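Local atomic coordinates of ferredoxin (PDB entry 1RGV), a protein that binds two [4Fe-4S] clusters and carries electrons, serving as the electron donor of 4-hydroxybenzoyl-CoA reductase. Residues A1-D7 with A55-N61; E17-E21 with Y75-H79; C37-A43 with L71-Y75. All blocks are in the same frame, centred on the assembly; numbering follows the deposited sequence.

Interaction 1: A1-D7 with A55-N61; sequences ALYINDD and ADCIPDN. With SF4 (iron/sulfur cluster), chain B.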
loop_
_atom_site.group_PDB
_atom_site.type_symbol
_atom_site.label_atom_id
_atom_site.label_comp_id
_atom_site.label_asym_id
_atom_site.label_seq_id
_atom_site.Cartn_x
_atom_site.Cartn_y
_atom_site.Cartn_z
ATOM N N ALA A 1 -4.322 -0.068 6.957
ATOM C CA ALA A 1 -3.596 0.266 5.696
ATOM C C ALA A 1 -2.171 0.700 5.996
ATOM O O ALA A 1 -1.804 0.920 7.151
ATOM C CB ALA A 1 -4.330 1.381 4.943
ATOM N N LEU A 2 -1.367 0.824 4.948
ATOM C CA LEU A 2 0.015 1.249 5.101
ATOM C C LEU A 2 0.136 2.673 4.578
ATOM O O LEU A 2 -0.826 3.235 4.056
ATOM C CB LEU A 2 0.952 0.331 4.307
ATOM C CG LEU A 2 0.848 -1.172 4.583
ATOM C CD1 LEU A 2 1.961 -1.903 3.854
ATOM C CD2 LEU A 2 0.939 -1.423 6.080
ATOM N N TYR A 3 1.314 3.260 4.733
ATOM C CA TYR A 3 1.548 4.610 4.252
ATOM C C TYR A 3 3.043 4.744 3.996
ATOM O O TYR A 3 3.823 3.907 4.449
ATOM C CB TYR A 3 1.049 5.629 5.277
ATOM C CG TYR A 3 2.053 6.053 6.313
ATOM C CD1 TYR A 3 2.719 7.272 6.198
ATOM C CD2 TYR A 3 2.314 5.259 7.430
ATOM C CE1 TYR A 3 3.617 7.697 7.171
ATOM C CE2 TYR A 3 3.211 5.675 8.414
ATOM C CZ TYR A 3 3.860 6.897 8.279
ATOM O OH TYR A 3 4.741 7.331 9.251
ATOM N N ILE A 4 3.447 5.779 3.268
ATOM C CA ILE A 4 4.858 5.951 2.944
ATOM C C ILE A 4 5.609 7.033 3.730
ATOM O O ILE A 4 5.148 8.169 3.861
ATOM C CB ILE A 4 5.016 6.201 1.432
ATOM C CG1 ILE A 4 4.409 5.018 0.665
ATOM C CG2 ILE A 4 6.485 6.403 1.079
ATOM C CD1 ILE A 4 4.297 5.230 -0.831
ATOM N N ASN A 5 6.771 6.637 4.254
ATOM C CA ASN A 5 7.665 7.498 5.029
ATOM C C ASN A 5 8.141 8.669 4.209
ATOM O O ASN A 5 7.753 8.841 3.055
ATOM C CB ASN A 5 8.922 6.738 5.452
ATOM C CG ASN A 5 8.829 6.185 6.839
ATOM O OD1 ASN A 5 7.913 6.522 7.589
ATOM N ND2 ASN A 5 9.787 5.335 7.204
ATOM N N ASP A 6 9.018 9.458 4.815
ATOM C CA ASP A 6 9.597 10.595 4.137
ATOM C C ASP A 6 10.956 10.136 3.620
ATOM O O ASP A 6 11.681 10.890 2.973
ATOM C CB ASP A 6 9.762 11.766 5.097
ATOM C CG ASP A 6 9.613 13.101 4.398
ATOM O OD1 ASP A 6 10.287 13.320 3.360
ATOM O OD2 ASP A 6 8.816 13.935 4.883
ATOM N N ASP A 7 11.301 8.885 3.914
ATOM C CA ASP A 7 12.562 8.325 3.450
ATOM C C ASP A 7 12.383 7.811 2.030
ATOM O O ASP A 7 13.315 7.282 1.422
ATOM C CB ASP A 7 13.027 7.181 4.352
ATOM C CG ASP A 7 13.479 7.660 5.715
ATOM O OD1 ASP A 7 13.887 8.837 5.831
ATOM O OD2 ASP A 7 13.438 6.856 6.667
ATOM N N ALA A 55 14.114 1.727 0.246
ATOM C CA ALA A 55 14.184 2.642 1.379
ATOM C C ALA A 55 13.524 2.107 2.645
ATOM O O ALA A 55 13.644 2.715 3.710
ATOM C CB ALA A 55 13.563 3.982 1.001
ATOM N N ASP A 56 12.833 0.975 2.533
ATOM C CA ASP A 56 12.155 0.388 3.688
ATOM C C ASP A 56 11.338 1.511 4.338
ATOM O O ASP A 56 11.524 1.833 5.514
ATOM C CB ASP A 56 13.198 -0.144 4.676
ATOM C CG ASP A 56 12.594 -1.024 5.754
ATOM O OD1 ASP A 56 11.655 -0.578 6.451
ATOM O OD2 ASP A 56 13.069 -2.169 5.910
ATOM N N CYS A 57 10.430 2.102 3.564
ATOM C CA CYS A 57 9.628 3.223 4.052
ATOM C C CYS A 57 8.112 3.073 3.934
ATOM O O CYS A 57 7.413 4.050 3.659
ATOM C CB CYS A 57 10.060 4.492 3.315
ATOM S SG CYS A 57 10.005 4.336 1.505
ATOM N N ILE A 58 7.603 1.864 4.157
ATOM C CA ILE A 58 6.168 1.613 4.055
ATOM C C ILE A 58 5.626 0.983 5.342
ATOM O O ILE A 58 5.209 -0.180 5.360
ATOM C CB ILE A 58 5.863 0.682 2.858
ATOM C CG1 ILE A 58 6.622 1.166 1.619
ATOM C CG2 ILE A 58 4.372 0.675 2.565
ATOM C CD1 ILE A 58 6.511 0.234 0.429
ATOM N N PRO A 59 5.627 1.752 6.440
ATOM C CA PRO A 59 5.136 1.268 7.734
ATOM C C PRO A 59 3.615 1.149 7.805
ATOM O O PRO A 59 2.910 1.553 6.878
ATOM C CB PRO A 59 5.680 2.306 8.706
ATOM C CG PRO A 59 5.638 3.558 7.890
ATOM C CD PRO A 59 6.188 3.108 6.566
ATOM N N ASP A 60 3.119 0.583 8.904
ATOM C CA ASP A 60 1.683 0.431 9.098
ATOM C C ASP A 60 1.150 1.788 9.526
ATOM O O ASP A 60 1.755 2.454 10.360
ATOM C CB ASP A 60 1.376 -0.595 10.194
ATOM C CG ASP A 60 2.007 -1.953 9.927
ATOM O OD1 ASP A 60 2.033 -2.391 8.759
ATOM O OD2 ASP A 60 2.464 -2.597 10.896
ATOM N N ASN A 61 0.023 2.203 8.956
ATOM C CA ASN A 61 -0.559 3.492 9.308
ATOM C C ASN A 61 -1.402 3.386 10.577
ATOM O O ASN A 61 -2.527 2.878 10.547
ATOM C CB ASN A 61 -1.437 4.011 8.173
ATOM C CG ASN A 61 -1.833 5.455 8.371
ATOM O OD1 ASN A 61 -2.072 5.893 9.495
ATOM N ND2 ASN A 61 -1.910 6.207 7.278
HETATM FE FE1 SF4 B . 9.970 2.548 -1.642
HETATM FE FE2 SF4 B . 7.944 3.143 -3.537
HETATM FE FE3 SF4 B . 9.260 5.092 -2.151
HETATM FE FE4 SF4 B . 10.561 3.583 -4.092
HETATM S S1 SF4 B . 8.727 5.074 -4.382
HETATM S S2 SF4 B . 11.211 4.255 -2.230
HETATM S S3 SF4 B . 9.494 1.646 -3.820
HETATM S S4 SF4 B . 7.955 3.645 -1.293
#
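L2, I4 and I58 are buried on the inner side of the pairing of 1-7 with 55-61, an example of how apolar side chains can shield a cluster when the N-terminal segment meets an internal segment, both largely extended where they pair. L2 CD1 meets I58 CG2 at 3.8 Å, and I4 CG2 lies 4.1 Å from C57 SG. The same I4 CG2 is 3.9 Å from S4 of the chain B cluster, while C57 SG approaches that sulfide to 3.5 Å without binding an iron; L2 borders the other cluster. I32 of strand 31-32 touches both I4 and I58 and adds to this apolar layer. On the outer side the Y3 ring leans against proline, with Y3 CE2 3.3 Å from P59 CG. Between the segments, N5 CB packs 3.3 Å from C57 CB.

N5 N donates to C57 O at 2.7 Å and Y3 N to P59 O at 3.2 Å, and N61 N returns the favour to A1 O at 2.9 Å. Two CA-H...O contacts, I58 CA to Y3 O and I4 CA to C57 O, both 3.3 Å, supplement these bonds. At the polar margin, the carboxylate of D60 forms a salt bridge with R50, N61 OD1 accepts from the D63 backbone, and the amino group of A1 bonds to E39 and E66.

The segments run roughly antiparallel, 145° apart, with one beta bridge at L2 and D60. Such pairing of the N-terminal chain with the chain following the last cluster cysteine is characteristic of the 2[4Fe-4S] bacterial-type ferredoxin fold.

Interaction 2: E17-E21 with Y75-H79; sequences ECPNE and YDRLH. With SF4 (iron/sulfur cluster), chain C.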
loop_
_atom_site.group_PDB
_atom_site.type_symbol
_atom_site.label_atom_id
_atom_site.label_comp_id
_atom_site.label_asym_id
_atom_site.label_seq_id
_atom_site.Cartn_x
_atom_site.Cartn_y
_atom_site.Cartn_z
ATOM N N GLU A 17 3.861 -3.394 -8.358
ATOM C CA GLU A 17 3.460 -4.365 -7.359
ATOM C C GLU A 17 2.045 -4.225 -6.831
ATOM O O GLU A 17 1.392 -5.229 -6.560
ATOM C CB GLU A 17 4.430 -4.340 -6.177
ATOM C CG GLU A 17 5.887 -4.561 -6.549
ATOM C CD GLU A 17 6.095 -5.784 -7.425
ATOM O OE1 GLU A 17 5.426 -6.810 -7.184
ATOM O OE2 GLU A 17 6.936 -5.721 -8.346
ATOM N N CYS A 18 1.557 -2.997 -6.690
ATOM C CA CYS A 18 0.220 -2.799 -6.136
ATOM C C CYS A 18 -0.949 -3.287 -6.986
ATOM O O CYS A 18 -1.179 -2.795 -8.089
ATOM C CB CYS A 18 -0.001 -1.332 -5.785
ATOM S SG CYS A 18 -1.610 -1.045 -5.006
ATOM N N PRO A 19 -1.720 -4.256 -6.455
ATOM C CA PRO A 19 -2.886 -4.859 -7.106
ATOM C C PRO A 19 -4.151 -4.010 -7.015
ATOM O O PRO A 19 -5.174 -4.354 -7.608
ATOM C CB PRO A 19 -3.046 -6.173 -6.355
ATOM C CG PRO A 19 -2.693 -5.775 -4.964
ATOM C CD PRO A 19 -1.437 -4.941 -5.179
ATOM N N ASN A 20 -4.089 -2.915 -6.262
ATOM C CA ASN A 20 -5.249 -2.042 -6.095
ATOM C C ASN A 20 -4.973 -0.622 -6.569
ATOM O O ASN A 20 -5.779 0.277 -6.330
ATOM C CB ASN A 20 -5.677 -1.987 -4.626
ATOM C CG ASN A 20 -6.003 -3.354 -4.054
ATOM O OD1 ASN A 20 -6.389 -3.473 -2.886
ATOM N ND2 ASN A 20 -5.850 -4.392 -4.868
ATOM N N GLU A 21 -3.834 -0.419 -7.226
ATOM C CA GLU A 21 -3.472 0.907 -7.717
ATOM C C GLU A 21 -3.638 1.940 -6.602
ATOM O O GLU A 21 -4.203 3.017 -6.810
ATOM C CB GLU A 21 -4.365 1.276 -8.899
ATOM C CG GLU A 21 -4.319 0.272 -10.029
ATOM C CD GLU A 21 -5.368 0.551 -11.087
ATOM O OE1 GLU A 21 -6.575 0.505 -10.749
ATOM O OE2 GLU A 21 -4.986 0.818 -12.251
ATOM N N TYR A 75 -10.996 -4.925 -0.282
ATOM C CA TYR A 75 -10.453 -5.506 -1.504
ATOM C C TYR A 75 -11.537 -5.729 -2.554
ATOM O O TYR A 75 -11.386 -5.341 -3.718
ATOM C CB TYR A 75 -9.772 -6.843 -1.198
ATOM C CG TYR A 75 -9.207 -7.511 -2.428
ATOM C CD1 TYR A 75 -7.999 -7.089 -2.983
ATOM C CD2 TYR A 75 -9.913 -8.521 -3.081
ATOM C CE1 TYR A 75 -7.512 -7.653 -4.157
ATOM C CE2 TYR A 75 -9.436 -9.089 -4.256
ATOM C CZ TYR A 75 -8.239 -8.652 -4.788
ATOM O OH TYR A 75 -7.772 -9.213 -5.953
ATOM N N ASP A 76 -12.627 -6.366 -2.133
ATOM C CA ASP A 76 -13.743 -6.667 -3.022
ATOM C C ASP A 76 -14.388 -5.411 -3.606
ATOM O O ASP A 76 -14.592 -5.313 -4.820
ATOM C CB ASP A 76 -14.790 -7.489 -2.272
ATOM C CG ASP A 76 -14.207 -8.744 -1.654
ATOM O OD1 ASP A 76 -13.576 -9.531 -2.391
ATOM O OD2 ASP A 76 -14.382 -8.941 -0.431
ATOM N N ARG A 77 -14.707 -4.453 -2.740
ATOM C CA ARG A 77 -15.328 -3.210 -3.181
ATOM C C ARG A 77 -14.543 -2.587 -4.335
ATOM O O ARG A 77 -15.070 -1.773 -5.091
ATOM C CB ARG A 77 -15.411 -2.218 -2.014
ATOM C CG ARG A 77 -16.094 -2.776 -0.768
ATOM C CD ARG A 77 -16.436 -1.696 0.276
ATOM N NE ARG A 77 -15.262 -1.023 0.835
ATOM C CZ ARG A 77 -14.616 -0.012 0.254
ATOM N NH1 ARG A 77 -15.026 0.462 -0.919
ATOM N NH2 ARG A 77 -13.553 0.526 0.844
ATOM N N LEU A 78 -13.284 -2.986 -4.476
ATOM C CA LEU A 78 -12.423 -2.446 -5.520
ATOM C C LEU A 78 -12.405 -3.267 -6.803
ATOM O O LEU A 78 -12.231 -2.718 -7.888
ATOM C CB LEU A 78 -11.001 -2.301 -4.978
ATOM C CG LEU A 78 -10.847 -1.279 -3.847
ATOM C CD1 LEU A 78 -9.567 -1.543 -3.077
ATOM C CD2 LEU A 78 -10.861 0.127 -4.429
ATOM N N HIS A 79 -12.581 -4.577 -6.682
ATOM C CA HIS A 79 -12.579 -5.449 -7.854
ATOM C C HIS A 79 -13.944 -6.113 -8.046
ATOM O O HIS A 79 -14.808 -5.596 -8.762
ATOM C CB HIS A 79 -11.492 -6.515 -7.704
ATOM C CG HIS A 79 -10.112 -5.950 -7.562
ATOM N ND1 HIS A 79 -9.472 -5.278 -8.583
ATOM C CD2 HIS A 79 -9.257 -5.938 -6.511
ATOM C CE1 HIS A 79 -8.285 -4.876 -8.166
ATOM N NE2 HIS A 79 -8.130 -5.263 -6.913
HETATM FE FE1 SF4 C . -1.095 -1.778 -2.743
HETATM FE FE2 SF4 C . 1.152 -1.991 -1.027
HETATM FE FE3 SF4 C . -1.379 -1.572 -0.074
HETATM FE FE4 SF4 C . -0.653 -4.007 -1.219
HETATM S S1 SF4 C . 0.220 -3.007 0.753
HETATM S S2 SF4 C . -2.411 -2.886 -1.373
HETATM S S3 SF4 C . 0.794 -3.274 -2.753
HETATM S S4 SF4 C . -0.269 -0.192 -1.267
#
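This is a small surface contact, burying 184 Å² in all, between a cluster-binding loop and the last turn of the C-terminal helix 68-78. N20 is its centre. Its CA-to-CB bond points sideways, yet the amide reaches the helix: N20 OD1 lies 3.7 Å from L78 CD1, and N20 ND2 lies 3.7 Å from Y75 CE1. N20 OD1 is also hydrogen-bonded to the hydroxyl of S38. The loop belongs to the ferredoxin cluster motif in which a cysteine is followed by proline: C18 SG binds FE1 of the chain C cluster at 2.4 Å, and P19 CD sits 3.7 Å from sulfide S3. N20 N donates to C18 SG at 3.3 Å, one of the NH...S bonds familiar around such thiolates, so N20 touches both the helix and a cluster ligand. Beyond the helix, the H79 imidazole turns its edge to the loop, with H79 NE2 3.2 Å from P19 O.

Interaction 3: C37-A43 with L71-Y75; sequences CSECVGA and LQEKY. With SF4 (iron/sulfur cluster), chain C.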
loop_
_atom_site.group_PDB
_atom_site.type_symbol
_atom_site.label_atom_id
_atom_site.label_comp_id
_atom_site.label_asym_id
_atom_site.label_seq_id
_atom_site.Cartn_x
_atom_site.Cartn_y
_atom_site.Cartn_z
ATOM N N CYS A 37 -5.796 0.847 -0.145
ATOM C CA CYS A 37 -4.821 -0.109 0.370
ATOM C C CYS A 37 -5.444 -1.147 1.290
ATOM O O CYS A 37 -5.879 -0.825 2.393
ATOM C CB CYS A 37 -3.697 0.614 1.117
ATOM S SG CYS A 37 -2.489 -0.497 1.894
ATOM N N SER A 38 -5.476 -2.395 0.828
ATOM C CA SER A 38 -6.034 -3.497 1.610
ATOM C C SER A 38 -4.898 -4.317 2.209
ATOM O O SER A 38 -5.108 -5.427 2.705
ATOM C CB SER A 38 -6.885 -4.404 0.721
ATOM O OG SER A 38 -6.077 -5.098 -0.216
ATOM N N GLU A 39 -3.692 -3.760 2.153
ATOM C CA GLU A 39 -2.507 -4.435 2.666
ATOM C C GLU A 39 -2.280 -5.741 1.911
ATOM O O GLU A 39 -1.694 -6.690 2.436
ATOM C CB GLU A 39 -2.649 -4.681 4.174
ATOM C CG GLU A 39 -2.548 -3.390 4.980
ATOM C CD GLU A 39 -2.587 -3.610 6.474
ATOM O OE1 GLU A 39 -1.853 -4.498 6.960
ATOM O OE2 GLU A 39 -3.342 -2.887 7.163
ATOM N N CYS A 40 -2.749 -5.760 0.665
ATOM C CA CYS A 40 -2.630 -6.912 -0.219
ATOM C C CYS A 40 -3.523 -8.097 0.134
ATOM O O CYS A 40 -3.516 -9.103 -0.580
ATOM C CB CYS A 40 -1.173 -7.376 -0.303
ATOM S SG CYS A 40 -0.179 -6.456 -1.494
ATOM N N VAL A 41 -4.286 -8.000 1.222
ATOM C CA VAL A 41 -5.173 -9.106 1.584
ATOM C C VAL A 41 -6.165 -9.245 0.437
ATOM O O VAL A 41 -6.540 -8.250 -0.190
ATOM C CB VAL A 41 -5.953 -8.843 2.894
ATOM C CG1 VAL A 41 -5.008 -8.337 3.964
ATOM C CG2 VAL A 41 -7.080 -7.862 2.650
ATOM N N GLY A 42 -6.585 -10.471 0.158
ATOM C CA GLY A 42 -7.505 -10.683 -0.941
ATOM C C GLY A 42 -6.724 -10.777 -2.239
ATOM O O GLY A 42 -7.300 -10.978 -3.308
ATOM N N ALA A 43 -5.404 -10.633 -2.143
ATOM C CA ALA A 43 -4.533 -10.705 -3.310
ATOM C C ALA A 43 -3.280 -11.526 -3.035
ATOM O O ALA A 43 -2.947 -12.422 -3.808
ATOM C CB ALA A 43 -4.147 -9.305 -3.761
ATOM N N LEU A 71 -10.224 -5.388 5.753
ATOM C CA LEU A 71 -9.324 -5.321 4.610
ATOM C C LEU A 71 -9.841 -6.174 3.458
ATOM O O LEU A 71 -9.879 -5.722 2.312
ATOM C CB LEU A 71 -7.924 -5.773 5.032
ATOM C CG LEU A 71 -7.227 -4.827 6.014
ATOM C CD1 LEU A 71 -6.033 -5.513 6.648
ATOM C CD2 LEU A 71 -6.815 -3.557 5.279
ATOM N N GLN A 72 -10.244 -7.402 3.769
ATOM C CA GLN A 72 -10.770 -8.316 2.761
ATOM C C GLN A 72 -11.970 -7.670 2.072
ATOM O O GLN A 72 -12.111 -7.734 0.848
ATOM C CB GLN A 72 -11.197 -9.635 3.413
ATOM C CG GLN A 72 -11.810 -10.640 2.449
ATOM C CD GLN A 72 -10.830 -11.121 1.397
ATOM O OE1 GLN A 72 -9.838 -11.783 1.711
ATOM N NE2 GLN A 72 -11.100 -10.790 0.139
ATOM N N GLU A 73 -12.826 -7.042 2.875
ATOM C CA GLU A 73 -14.021 -6.377 2.370
ATOM C C GLU A 73 -13.673 -5.185 1.481
ATOM O O GLU A 73 -14.342 -4.927 0.473
ATOM C CB GLU A 73 -14.897 -5.936 3.547
ATOM C CG GLU A 73 -15.485 -7.115 4.316
ATOM C CD GLU A 73 -16.230 -6.702 5.573
ATOM O OE1 GLU A 73 -17.028 -5.743 5.502
ATOM O OE2 GLU A 73 -16.026 -7.344 6.630
ATOM N N LYS A 74 -12.617 -4.464 1.852
ATOM C CA LYS A 74 -12.174 -3.309 1.083
ATOM C C LYS A 74 -11.678 -3.784 -0.282
ATOM O O LYS A 74 -11.910 -3.136 -1.305
ATOM C CB LYS A 74 -11.043 -2.582 1.818
ATOM C CG LYS A 74 -10.598 -1.299 1.131
ATOM C CD LYS A 74 -9.314 -0.738 1.722
ATOM C CE LYS A 74 -9.467 -0.379 3.190
ATOM N NZ LYS A 74 -8.269 0.342 3.701
ATOM N N TYR A 75 -10.996 -4.925 -0.282
ATOM C CA TYR A 75 -10.453 -5.506 -1.504
ATOM C C TYR A 75 -11.537 -5.729 -2.554
ATOM O O TYR A 75 -11.386 -5.341 -3.718
ATOM C CB TYR A 75 -9.772 -6.843 -1.198
ATOM C CG TYR A 75 -9.207 -7.511 -2.428
ATOM C CD1 TYR A 75 -7.999 -7.089 -2.983
ATOM C CD2 TYR A 75 -9.913 -8.521 -3.081
ATOM C CE1 TYR A 75 -7.512 -7.653 -4.157
ATOM C CE2 TYR A 75 -9.436 -9.089 -4.256
ATOM C CZ TYR A 75 -8.239 -8.652 -4.788
ATOM O OH TYR A 75 -7.772 -9.213 -5.953
HETATM FE FE1 SF4 C . -1.095 -1.778 -2.743
HETATM FE FE2 SF4 C . 1.152 -1.991 -1.027
HETATM FE FE3 SF4 C . -1.379 -1.572 -0.074
HETATM FE FE4 SF4 C . -0.653 -4.007 -1.219
HETATM S S1 SF4 C . 0.220 -3.007 0.753
HETATM S S2 SF4 C . -2.411 -2.886 -1.373
HETATM S S3 SF4 C . 0.794 -3.274 -2.753
HETATM S S4 SF4 C . -0.269 -0.192 -1.267
#
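The loop 37-43 shows how one short run of chain can bind a metal cluster on one side and pack on a helix with the other. It begins at C37, whose SG binds FE3 of the chain C cluster at 2.5 Å while its carbonyl faces the helix: K74 NZ donates to C37 O at 3.0 Å. The same ammonium group also bonds to P34 O and forms a salt bridge with E66. At S38 the backbone comes nearest to L71, S38 O lying 3.6 Å from L71 CD2, and the hydroxyl is hydrogen-bonded to N20. S38 to V41 form a type I' turn with E39 and C40 at its corners, closed by V41 N to S38 O at 3.1 Å. E39 CA passes 3.6 Å from sulfide S1, and the E39 carboxylate accepts from the A1 amino group. The CA-to-CB bond of C40 points away from the helix, and C40 SG holds FE4 at 2.5 Å. V41 CG2 packs on L71 CB at 3.3 Å. G42 CA lies over the face of the Y75 ring in a CH-pi contact, 3.9 Å from the centroid; a CB here would collide with Y75 CG and, at a phi of 84°, jam against the preceding carbonyl. A43 CB finishes the patch, 3.8 Å from Y75 CE1. C37 and C40 form a CxxC pair that with C18 and C49 binds the second cluster of this 2[4Fe-4S] ferredoxin; here the C-terminal helix covers their loop.

Overall arrangement
Interactions 2 and 3 are neighbours, their centres 7 Å apart: both use helix 68-78, share Y75 and touch the chain C cluster, and a probable hydrogen bond between S38 OG and N20 OD1 links loops 37-43 and 17-21. Interaction 1 lies on the opposite side of the chain's centre, about 18 Å and 17 Å from the centres of interactions 2 and 3. It still reaches interaction 3 through A1, whose N is 3.0 Å from E39 OE2. Along the chain the first segments come in order 1-7, 17-21, 37-43, followed by 55-61 and the helix, so interaction 1 alternates with both others. This interlacing is consistent with a compact chain wrapped around two clusters with little regular secondary structure.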